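Local coordinates for dipicolinate synthase subunit B (Bacillus halodurans, PDB 3LQK), which probably takes part in making dipicolinate, a compound of bacterial spores, as the B subunit of dipicolinate synthase and a member of the flavoprotein family, at residues T20-V24 with I92-T96; P40-H44 with D109-L113. All coordinates share one frame; numbering follows the deposited sequence.

Overall arrangement
The two contacts, with centres about 13 Å apart, lie on one mixed sheet, whose strands 37-41, 9-13 and 89-95 run parallel. Contact 1 sets the loop between strand 9-13 and helix 25-33 against the end of strand 89-95. Contact 2 sets the end of strand 37-41 against the start of helix 111-121. Strand 9-13 pairs with both 37-41 and 89-95. Along the chain the segments alternate: 20-24, 40-44, 92-96, 109-113. The contacts touch where I92 of contact 1 packs on V112 of contact 2. In this alpha/beta fold contact 1 joins loop to strand end and contact 2 strand end to helix start. A phosphate ion, probably from the crystallisation liquor, lies near both.

Contact 1: T20-V24 with I92-T96; sequences TYHEV and IAPMT. With PO4 (phosphate ion), chain B.
V24 and P94 pack at the centre of this buried contact. Both methyls of V24 reach P94 CD, with V24 CG1 at 3.8 Å from it. V24 CG2 also rests on A93 O at 3.5 Å, while V24 CG1 meets the methyl of A93. The V24 torsion (chi1 -60°) sets CG1 anti to the carbonyl carbon and CG2 between it and N, turning both branches to the A93-P94 step. The peptide before P94 is cis, and the chain turns a corner there. The Y21 side chain crosses P94 at about a right angle, and P94 CD lies obliquely to the ring, 4.0 Å from Y21 CD1. T20 adds a looser touch, its OG1 4.0 Å from P94 CG; this hydroxyl is also hydrogen-bonded to S17 O.

V24 N bonds to Y21 O at 3.2 Å, closing a turn. T96 is the N-cap of helix 97-104, where its OG1 takes the bond from S99 N. T96 OG1 lies 3.0 Å from O4 of a phosphate ion, probably from the crystallisation liquor, which N98, S99 and G16 hydrogen-bond.

This loop, between strand 9-13 and helix 25-33, meets the C-terminal end of the adjacent parallel strand 89-95, the edge where alpha/beta folds commonly form binding sites, consistent with the phosphate beside T96. Y21 meets W59 edge-to-face, and P94 touches S131 of strand 126-132.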
# COMPACT_ATOMS: atom_id res chain seq x y z
N THR A 20 -7.05 -8.25 30.01
CA THR A 20 -6.93 -9.27 28.96
C THR A 20 -5.62 -10.06 29.10
O THR A 20 -5.34 -10.95 28.27
CB THR A 20 -6.92 -8.61 27.54
OG1 THR A 20 -5.83 -7.69 27.46
CG2 THR A 20 -8.27 -7.90 27.22
N TYR A 21 -4.81 -9.73 30.11
CA TYR A 21 -3.52 -10.41 30.26
C TYR A 21 -3.61 -11.77 30.97
O TYR A 21 -2.61 -12.46 31.09
CB TYR A 21 -2.44 -9.51 30.90
CG TYR A 21 -2.29 -8.11 30.31
CD1 TYR A 21 -2.61 -7.83 28.98
CD2 TYR A 21 -1.79 -7.08 31.09
CE1 TYR A 21 -2.45 -6.53 28.45
CE2 TYR A 21 -1.62 -5.80 30.60
CZ TYR A 21 -1.96 -5.52 29.28
OH TYR A 21 -1.77 -4.25 28.79
N HIS A 22 -4.80 -12.18 31.39
CA HIS A 22 -4.91 -13.49 32.03
C HIS A 22 -4.71 -14.63 31.00
O HIS A 22 -4.41 -15.78 31.35
CB HIS A 22 -6.23 -13.66 32.78
CG HIS A 22 -7.41 -13.72 31.87
ND1 HIS A 22 -7.88 -14.90 31.33
CD2 HIS A 22 -8.20 -12.73 31.37
CE1 HIS A 22 -8.93 -14.64 30.55
NE2 HIS A 22 -9.14 -13.33 30.55
N GLU A 23 -4.88 -14.31 29.74
CA GLU A 23 -4.64 -15.29 28.68
C GLU A 23 -3.14 -15.43 28.31
O GLU A 23 -2.74 -16.49 27.81
CB GLU A 23 -5.48 -14.91 27.46
CG GLU A 23 -5.22 -13.44 26.95
CD GLU A 23 -6.48 -12.74 26.43
OE1 GLU A 23 -7.63 -13.12 26.83
OE2 GLU A 23 -6.31 -11.79 25.61
N VAL A 24 -2.30 -14.43 28.61
CA VAL A 24 -0.87 -14.54 28.26
C VAL A 24 0.06 -14.72 29.46
O VAL A 24 1.11 -15.26 29.28
CB VAL A 24 -0.36 -13.36 27.38
CG1 VAL A 24 -1.12 -13.30 26.08
CG2 VAL A 24 -0.51 -11.98 28.16
N ILE A 92 5.13 -10.00 21.37
CA ILE A 92 4.06 -9.05 21.65
C ILE A 92 2.78 -9.83 21.67
O ILE A 92 2.29 -10.33 20.63
CB ILE A 92 3.92 -7.98 20.58
CG1 ILE A 92 5.27 -7.27 20.26
CG2 ILE A 92 2.85 -6.92 20.98
CD1 ILE A 92 5.12 -6.27 19.09
N ALA A 93 2.26 -10.01 22.89
CA ALA A 93 1.03 -10.72 23.07
C ALA A 93 0.30 -10.30 24.34
O ALA A 93 0.90 -10.28 25.40
CB ALA A 93 1.27 -12.23 23.04
N PRO A 94 -0.99 -9.96 24.24
CA PRO A 94 -1.80 -9.82 23.03
C PRO A 94 -1.34 -8.63 22.25
O PRO A 94 -0.79 -7.64 22.86
CB PRO A 94 -3.25 -9.62 23.57
CG PRO A 94 -3.07 -9.08 24.90
CD PRO A 94 -1.78 -9.61 25.45
N MSE A 95 -1.47 -8.72 20.92
CA MSE A 95 -1.25 -7.52 20.07
C MSE A 95 -2.57 -7.03 19.54
O MSE A 95 -3.21 -7.68 18.69
CB MSE A 95 -0.26 -7.78 18.93
CG MSE A 95 0.13 -6.50 18.13
SE MSE A 95 1.44 -6.89 16.74
CE MSE A 95 0.41 -7.93 15.66
N THR A 96 -2.98 -5.85 20.03
CA THR A 96 -4.26 -5.28 19.70
C THR A 96 -4.28 -4.74 18.25
O THR A 96 -3.27 -4.65 17.61
CB THR A 96 -4.61 -4.07 20.60
OG1 THR A 96 -3.61 -3.03 20.42
CG2 THR A 96 -4.75 -4.47 22.04
P PO4 B . -3.05 -0.17 22.49
O1 PO4 B . -4.49 -0.68 22.47
O2 PO4 B . -2.98 1.31 22.85
O3 PO4 B . -2.19 -0.89 23.52
O4 PO4 B . -2.44 -0.33 21.12

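Contact 2: P40-H44 with D109-L113; sequences PFVTH and DSPVL
S110 OG accepts a hydrogen bond from L113 N at 3.2 Å, nearly straight at 168°, and T43 CG2 lies near the same oxygen at 4.2 Å. S110 is the N-cap of helix 111-121, and this bond satisfies one backbone N-H of the first turn.

P111 comes next and lies with its ring against two carbonyl oxygens. P111 CB is 3.2 Å from V42 O, and CG is nearly as close to it. P111 CD sits 3.4 Å from T43 O. These are carbon-oxygen contacts. With an alanine here CG and CD are lost; T43 O would probably lose its ring neighbour, and of the ring contacts V42 O would keep only that with CB.

In this alpha/beta fold of the flavoprotein family, strand 37-41 runs parallel to 9-13, and the chain leaves it here and runs past the N-terminal end of a helix that belongs to a later part of the chain. V112 CG2 lies between F41 and T43. This V112 CG2 is 3.5 Å from F41 O and 3.9 Å from T43 CG2. Its place follows from the V112 torsion (chi1 176°), which puts CG1 anti to the backbone N and CG2 anti to the carbonyl carbon. F41 CB backs the same V112 CG2. The F41 ring turns its edge to P111 O, with F41 CD1 at 3.6 Å and the oxygen near the ring plane. F41 also meets F81 edge-to-face. V112 packs on M90 and I92 of strand 89-95, and the T43 side chain lies about 4 Å from a bound phosphate ion.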
# COMPACT_ATOMS: atom_id res chain seq x y z
N PRO A 40 9.55 -8.08 30.86
CA PRO A 40 8.25 -7.53 30.46
C PRO A 40 8.35 -6.09 29.94
O PRO A 40 9.12 -5.26 30.47
CB PRO A 40 7.41 -7.59 31.76
CG PRO A 40 8.31 -8.26 32.78
CD PRO A 40 9.70 -8.04 32.32
N PHE A 41 7.60 -5.84 28.88
CA PHE A 41 7.44 -4.50 28.29
C PHE A 41 5.96 -4.11 28.31
O PHE A 41 5.10 -4.94 27.99
CB PHE A 41 7.88 -4.49 26.84
CG PHE A 41 9.36 -4.58 26.62
CD1 PHE A 41 10.04 -3.54 26.05
CD2 PHE A 41 10.04 -5.75 26.86
CE1 PHE A 41 11.40 -3.62 25.80
CE2 PHE A 41 11.41 -5.84 26.66
CZ PHE A 41 12.09 -4.76 26.13
N VAL A 42 5.64 -2.88 28.67
CA VAL A 42 4.25 -2.42 28.75
C VAL A 42 4.11 -1.05 28.11
O VAL A 42 5.09 -0.43 27.76
CB VAL A 42 3.71 -2.40 30.19
CG1 VAL A 42 3.56 -3.84 30.78
CG2 VAL A 42 4.54 -1.47 31.08
N THR A 43 2.88 -0.60 27.89
CA THR A 43 2.67 0.48 26.92
C THR A 43 2.67 1.81 27.63
O THR A 43 2.82 2.86 26.99
CB THR A 43 1.38 0.34 26.10
OG1 THR A 43 0.29 0.18 27.01
CG2 THR A 43 1.45 -0.86 25.11
N HIS A 44 2.50 1.79 28.94
CA HIS A 44 2.56 3.03 29.70
C HIS A 44 3.28 2.80 31.00
O HIS A 44 3.42 1.65 31.43
CB HIS A 44 1.15 3.50 30.02
CG HIS A 44 0.38 3.89 28.82
ND1 HIS A 44 0.59 5.09 28.17
CD2 HIS A 44 -0.59 3.24 28.12
CE1 HIS A 44 -0.22 5.16 27.12
NE2 HIS A 44 -0.94 4.05 27.07
N ASP A 109 5.93 4.19 18.94
CA ASP A 109 5.68 5.22 19.95
C ASP A 109 5.19 4.61 21.24
O ASP A 109 4.36 5.19 21.90
CB ASP A 109 4.65 6.24 19.45
CG ASP A 109 3.26 5.62 19.22
OD1 ASP A 109 3.06 4.40 19.49
OD2 ASP A 109 2.36 6.38 18.75
N SER A 110 5.59 3.37 21.54
CA SER A 110 5.34 2.83 22.83
C SER A 110 6.54 2.01 23.20
O SER A 110 7.30 1.59 22.31
CB SER A 110 4.06 1.95 22.86
OG SER A 110 4.38 0.61 22.41
N PRO A 111 6.72 1.76 24.51
CA PRO A 111 7.82 0.97 24.92
C PRO A 111 7.83 -0.45 24.27
O PRO A 111 8.89 -0.96 23.89
CB PRO A 111 7.71 0.97 26.46
CG PRO A 111 6.86 2.15 26.81
CD PRO A 111 5.90 2.24 25.66
N VAL A 112 6.66 -1.05 24.09
CA VAL A 112 6.55 -2.35 23.45
C VAL A 112 7.05 -2.32 22.00
O VAL A 112 7.82 -3.16 21.55
CB VAL A 112 5.06 -2.88 23.53
CG1 VAL A 112 4.91 -4.21 22.76
CG2 VAL A 112 4.60 -3.15 25.00
N LEU A 113 6.60 -1.33 21.25
CA LEU A 113 6.97 -1.24 19.84
C LEU A 113 8.43 -0.87 19.74
O LEU A 113 9.09 -1.24 18.77
CB LEU A 113 6.10 -0.21 19.13
CG LEU A 113 4.62 -0.61 19.05
CD1 LEU A 113 3.85 0.51 18.44
CD2 LEU A 113 4.40 -1.94 18.27